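PDB 4ND2: lactate dehydrogenase, adjacent gene encodes predicted malate dehydrogenase from Cryptosporidium parvum, which probably catalyses the NAD-dependent interconversion of (S)-lactate and pyruvate, and is captured here with pyruvic acid and the cofactor analogue 3-acetylpyridine adenine dinucleotide. Local coordinates for residues N27-L33 against T58-T64; L101-A105 against H130-S135. All coordinates share one frame; numbering follows the deposited sequence.

Contact 1: residues N27-L33 against T58-T64; sequences NLADVVL and TSKVIGT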
# COMPACT_ATOMS: atom_id res chain seq x y z
N ASN A 27 7.16 4.31 -4.54
CA ASN A 27 8.11 3.63 -5.43
C ASN A 27 7.56 3.53 -6.86
O ASN A 27 7.73 2.52 -7.54
CB ASN A 27 8.48 2.24 -4.88
CG ASN A 27 9.67 1.62 -5.59
OD1 ASN A 27 10.59 2.32 -6.04
ND2 ASN A 27 9.67 0.31 -5.70
N LEU A 28 6.90 4.60 -7.30
CA LEU A 28 6.34 4.67 -8.65
C LEU A 28 7.44 4.83 -9.70
O LEU A 28 7.36 4.27 -10.80
CB LEU A 28 5.36 5.84 -8.75
CG LEU A 28 4.69 6.11 -10.10
CD1 LEU A 28 3.82 4.93 -10.51
CD2 LEU A 28 3.87 7.39 -10.03
N ALA A 29 8.47 5.60 -9.36
CA ALA A 29 9.57 5.87 -10.28
C ALA A 29 10.73 6.52 -9.54
O ALA A 29 10.62 6.89 -8.37
CB ALA A 29 9.10 6.79 -11.40
N ASP A 30 11.86 6.63 -10.24
CA ASP A 30 12.94 7.52 -9.81
C ASP A 30 12.50 8.94 -10.14
O ASP A 30 11.73 9.16 -11.08
CB ASP A 30 14.24 7.21 -10.55
CG ASP A 30 14.89 5.91 -10.10
OD1 ASP A 30 14.52 5.36 -9.04
OD2 ASP A 30 15.79 5.44 -10.83
N VAL A 31 13.01 9.90 -9.38
CA VAL A 31 12.63 11.30 -9.56
C VAL A 31 13.86 12.18 -9.79
O VAL A 31 14.87 12.04 -9.11
CB VAL A 31 11.87 11.83 -8.32
CG1 VAL A 31 11.52 13.30 -8.49
CG2 VAL A 31 10.62 10.99 -8.07
N VAL A 32 13.75 13.08 -10.77
CA VAL A 32 14.73 14.14 -10.95
C VAL A 32 14.04 15.47 -10.66
O VAL A 32 13.15 15.89 -11.40
CB VAL A 32 15.30 14.16 -12.39
CG1 VAL A 32 16.26 15.33 -12.57
CG2 VAL A 32 15.99 12.85 -12.69
N LEU A 33 14.44 16.11 -9.56
CA LEU A 33 13.95 17.44 -9.20
C LEU A 33 14.83 18.49 -9.88
O LEU A 33 16.00 18.64 -9.54
CB LEU A 33 13.97 17.64 -7.68
CG LEU A 33 12.77 17.12 -6.90
CD1 LEU A 33 13.11 16.99 -5.42
CD2 LEU A 33 11.56 18.03 -7.09
N THR A 58 12.93 1.95 -2.85
CA THR A 58 14.27 2.05 -3.43
C THR A 58 14.34 3.10 -4.54
O THR A 58 15.32 3.15 -5.30
CB THR A 58 14.75 0.69 -3.99
OG1 THR A 58 13.82 0.21 -4.96
CG2 THR A 58 14.87 -0.33 -2.87
N SER A 59 13.32 3.96 -4.64
CA SER A 59 13.33 5.07 -5.58
C SER A 59 14.54 5.97 -5.34
O SER A 59 14.86 6.28 -4.19
CB SER A 59 12.06 5.92 -5.46
OG SER A 59 10.93 5.26 -5.98
N LYS A 60 15.20 6.38 -6.42
CA LYS A 60 16.26 7.39 -6.35
C LYS A 60 15.66 8.76 -6.62
O LYS A 60 14.88 8.93 -7.56
CB LYS A 60 17.35 7.10 -7.38
CG LYS A 60 17.95 5.71 -7.24
CD LYS A 60 19.34 5.63 -7.86
CE LYS A 60 19.86 4.20 -7.82
NZ LYS A 60 20.02 3.70 -6.43
N VAL A 61 16.03 9.73 -5.78
CA VAL A 61 15.56 11.11 -5.92
C VAL A 61 16.78 12.02 -5.91
O VAL A 61 17.49 12.09 -4.90
CB VAL A 61 14.60 11.49 -4.77
CG1 VAL A 61 14.06 12.91 -4.97
CG2 VAL A 61 13.45 10.49 -4.68
N ILE A 62 17.03 12.71 -7.02
CA ILE A 62 18.16 13.63 -7.14
C ILE A 62 17.71 15.04 -7.52
O ILE A 62 16.65 15.22 -8.13
CB ILE A 62 19.21 13.13 -8.17
CG1 ILE A 62 18.62 13.07 -9.59
CG2 ILE A 62 19.74 11.77 -7.76
CD1 ILE A 62 19.64 12.78 -10.66
N GLY A 63 18.52 16.02 -7.14
CA GLY A 63 18.27 17.43 -7.45
C GLY A 63 19.29 17.93 -8.45
O GLY A 63 20.46 17.54 -8.40
N THR A 64 18.85 18.78 -9.38
CA THR A 64 19.73 19.25 -10.45
C THR A 64 19.30 20.60 -11.03
O THR A 64 18.15 21.03 -10.84
CB THR A 64 19.78 18.22 -11.61
OG1 THR A 64 20.73 18.64 -12.59
CG2 THR A 64 18.42 18.06 -12.27
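Val31 and Val61 pair at the start of two adjacent strands at one edge of the Rossmann sheet, 30-34 and the outermost 61-64, which helix 40-55 joins in a right-handed beta-alpha-beta crossover. The parallel pairing zigzags: Val31 N gives to Lys60 O at 2.8 Å, Val31 O takes Ile62 N at 3.1 Å, Leu33 N gives to Ile62 O, and Leu33 O takes Thr64 N. Just before the strand pairing begins, Asp30 extends the pattern with its side chain. OD1 of Asp30 receives Lys60 N at 2.9 Å; the bond is almost straight (176°), but the donor stands well above the carboxylate plane. CG of Asp30 lies beside its own backbone N (chi1 -72°), which brings the carboxylate alongside the Lys60 chain. The same OD1 forms a salt bridge with Arg4. Earlier still, Ser59 OG lies 2.9 Å from Ala29 O.

On one face Val31 CB rests 4.1 Å from Val61 CG1, and Leu33 CD1 approaches that same methyl; helices 14-26 and 40-55 cover this side. Leu33 also touches Ser12 of the predicted NAD-binding glycine-rich loop. On the other face Val32 CG2 runs beside CG1 of Ile62, while Val32 CG1 presses on Thr64 CG2 at 3.5 Å, a tight fit. Thr64 OG1 bonds to Asp69 and to Asp66 N.

The chemistry thus divides along the strands: main-chain bonds fix the parallel register, and the Asp30 carboxylate, probably kept charged by Arg4, holds Lys60 N where the strand begins.

Contact 2: residues L101-A105 against H130-S135; sequences LDSVA and HFQKVS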
# COMPACT_ATOMS: atom_id res chain seq x y z
N LEU A 101 7.88 28.52 -19.78
CA LEU A 101 7.55 27.31 -20.54
C LEU A 101 8.26 27.24 -21.90
O LEU A 101 8.51 26.14 -22.40
CB LEU A 101 6.04 27.15 -20.71
CG LEU A 101 5.35 26.32 -19.61
CD1 LEU A 101 5.70 26.77 -18.20
CD2 LEU A 101 3.84 26.35 -19.81
N ASP A 102 8.59 28.39 -22.49
CA ASP A 102 9.43 28.42 -23.69
C ASP A 102 10.76 27.72 -23.43
O ASP A 102 11.20 26.89 -24.22
CB ASP A 102 9.71 29.86 -24.15
CG ASP A 102 8.47 30.59 -24.63
OD1 ASP A 102 8.46 31.83 -24.54
OD2 ASP A 102 7.52 29.93 -25.08
N SER A 103 11.38 28.06 -22.30
CA SER A 103 12.66 27.46 -21.91
C SER A 103 12.50 25.98 -21.57
O SER A 103 13.31 25.15 -22.01
CB SER A 103 13.25 28.22 -20.72
OG SER A 103 14.52 27.70 -20.35
N VAL A 104 11.46 25.64 -20.82
CA VAL A 104 11.20 24.23 -20.46
C VAL A 104 10.99 23.39 -21.72
O VAL A 104 11.48 22.26 -21.80
CB VAL A 104 9.98 24.08 -19.52
CG1 VAL A 104 9.70 22.61 -19.23
CG2 VAL A 104 10.22 24.82 -18.21
N ALA A 105 10.27 23.94 -22.69
CA ALA A 105 10.00 23.25 -23.95
C ALA A 105 11.28 22.90 -24.71
O ALA A 105 11.37 21.84 -25.31
CB ALA A 105 9.09 24.09 -24.83
N HIS A 130 0.12 26.52 -24.85
CA HIS A 130 1.37 27.19 -25.16
C HIS A 130 2.53 26.20 -25.23
O HIS A 130 3.31 26.23 -26.18
CB HIS A 130 1.67 28.29 -24.13
CG HIS A 130 2.89 29.09 -24.45
ND1 HIS A 130 2.98 29.91 -25.55
CD2 HIS A 130 4.08 29.19 -23.81
CE1 HIS A 130 4.17 30.48 -25.58
NE2 HIS A 130 4.86 30.06 -24.54
N PHE A 131 2.64 25.32 -24.23
CA PHE A 131 3.73 24.34 -24.20
C PHE A 131 3.68 23.39 -25.40
O PHE A 131 4.72 23.08 -25.98
CB PHE A 131 3.73 23.52 -22.92
CG PHE A 131 4.88 22.56 -22.83
CD1 PHE A 131 6.09 22.97 -22.29
CD2 PHE A 131 4.78 21.28 -23.34
CE1 PHE A 131 7.17 22.10 -22.23
CE2 PHE A 131 5.85 20.40 -23.28
CZ PHE A 131 7.05 20.82 -22.73
N GLN A 132 2.49 22.92 -25.75
CA GLN A 132 2.34 22.01 -26.88
C GLN A 132 2.78 22.69 -28.18
O GLN A 132 3.48 22.09 -28.99
CB GLN A 132 0.90 21.51 -27.00
CG GLN A 132 0.71 20.37 -27.99
CD GLN A 132 0.64 20.82 -29.44
OE1 GLN A 132 0.14 21.91 -29.73
NE2 GLN A 132 1.15 20.00 -30.34
N LYS A 133 2.38 23.95 -28.35
CA LYS A 133 2.72 24.71 -29.55
C LYS A 133 4.24 24.90 -29.69
O LYS A 133 4.80 24.61 -30.75
CB LYS A 133 2.02 26.07 -29.54
CG LYS A 133 2.09 26.80 -30.88
CD LYS A 133 1.40 28.15 -30.82
CE LYS A 133 1.49 28.87 -32.16
NZ LYS A 133 0.90 30.24 -32.11
N VAL A 134 4.89 25.37 -28.63
CA VAL A 134 6.32 25.68 -28.69
C VAL A 134 7.22 24.44 -28.65
O VAL A 134 8.28 24.42 -29.26
CB VAL A 134 6.76 26.70 -27.61
CG1 VAL A 134 5.94 27.98 -27.72
CG2 VAL A 134 6.65 26.12 -26.21
N SER A 135 6.78 23.40 -27.93
CA SER A 135 7.55 22.15 -27.84
C SER A 135 7.43 21.30 -29.11
O SER A 135 8.39 20.64 -29.52
CB SER A 135 7.11 21.32 -26.63
OG SER A 135 5.83 20.75 -26.83
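His130 and Asp102 meet where helices 94-111 and 124-135 of the Rossmann domain pack side by side, the axes of the short segments 9.0 Å apart at closest approach and crossing at -46°. The two side chains cross at nearly a right angle, with the imidazole and carboxylate planes turned 54° from each other. His130 NE2 donates to the syn side of Asp102 OD2 at 2.7 Å, yet the bond is bent to 133°, with OD2 lying off the imidazole plane; NE2 in turn stands out of the carboxylate plane, and it also makes a weak bond to Ala98 O. Arg99 forms a salt bridge with the other carboxylate oxygen, OD1, so the carboxylate is held from both oxygens. Against one face of the imidazole, toward its rim, lies Val134 CG1.

Deeper in, Phe131 projects with CG opposite its backbone N, which carries the ring across to the neighbouring helix. Its CE1 comes within 3.5 Å of Ala105 CA, and Val104 CG1 meets the same ring atom, the two side chains crossing at about a right angle. Leu101, Val104 and Phe131 all reach Ile78 of strand 75-78. The small Ala105 probably helps the helices come close, and its CB lies only 3.5 Å from Val134 CG2.

How the contacts relate
Both contacts belong to the NAD-binding domain and follow one another along the chain, contact 1 closing before contact 2 opens. Their centres lie 24 Å apart, and the nearest atoms are about 11 Å from each other, so they do not touch. Contact 1 joins two strands at one edge of the six-stranded parallel sheet; contact 2 pairs two helices, the first linking strand 75-78 to strand 116-119 and the second strand 116-119 to strand 142-144. They sit at different distances from the bound cofactor analogue, the side chain of Leu33 about 9 Å away and that of Val104 about 5 Å. Together they build one nucleotide-binding domain, at its sheet edge and among its helices.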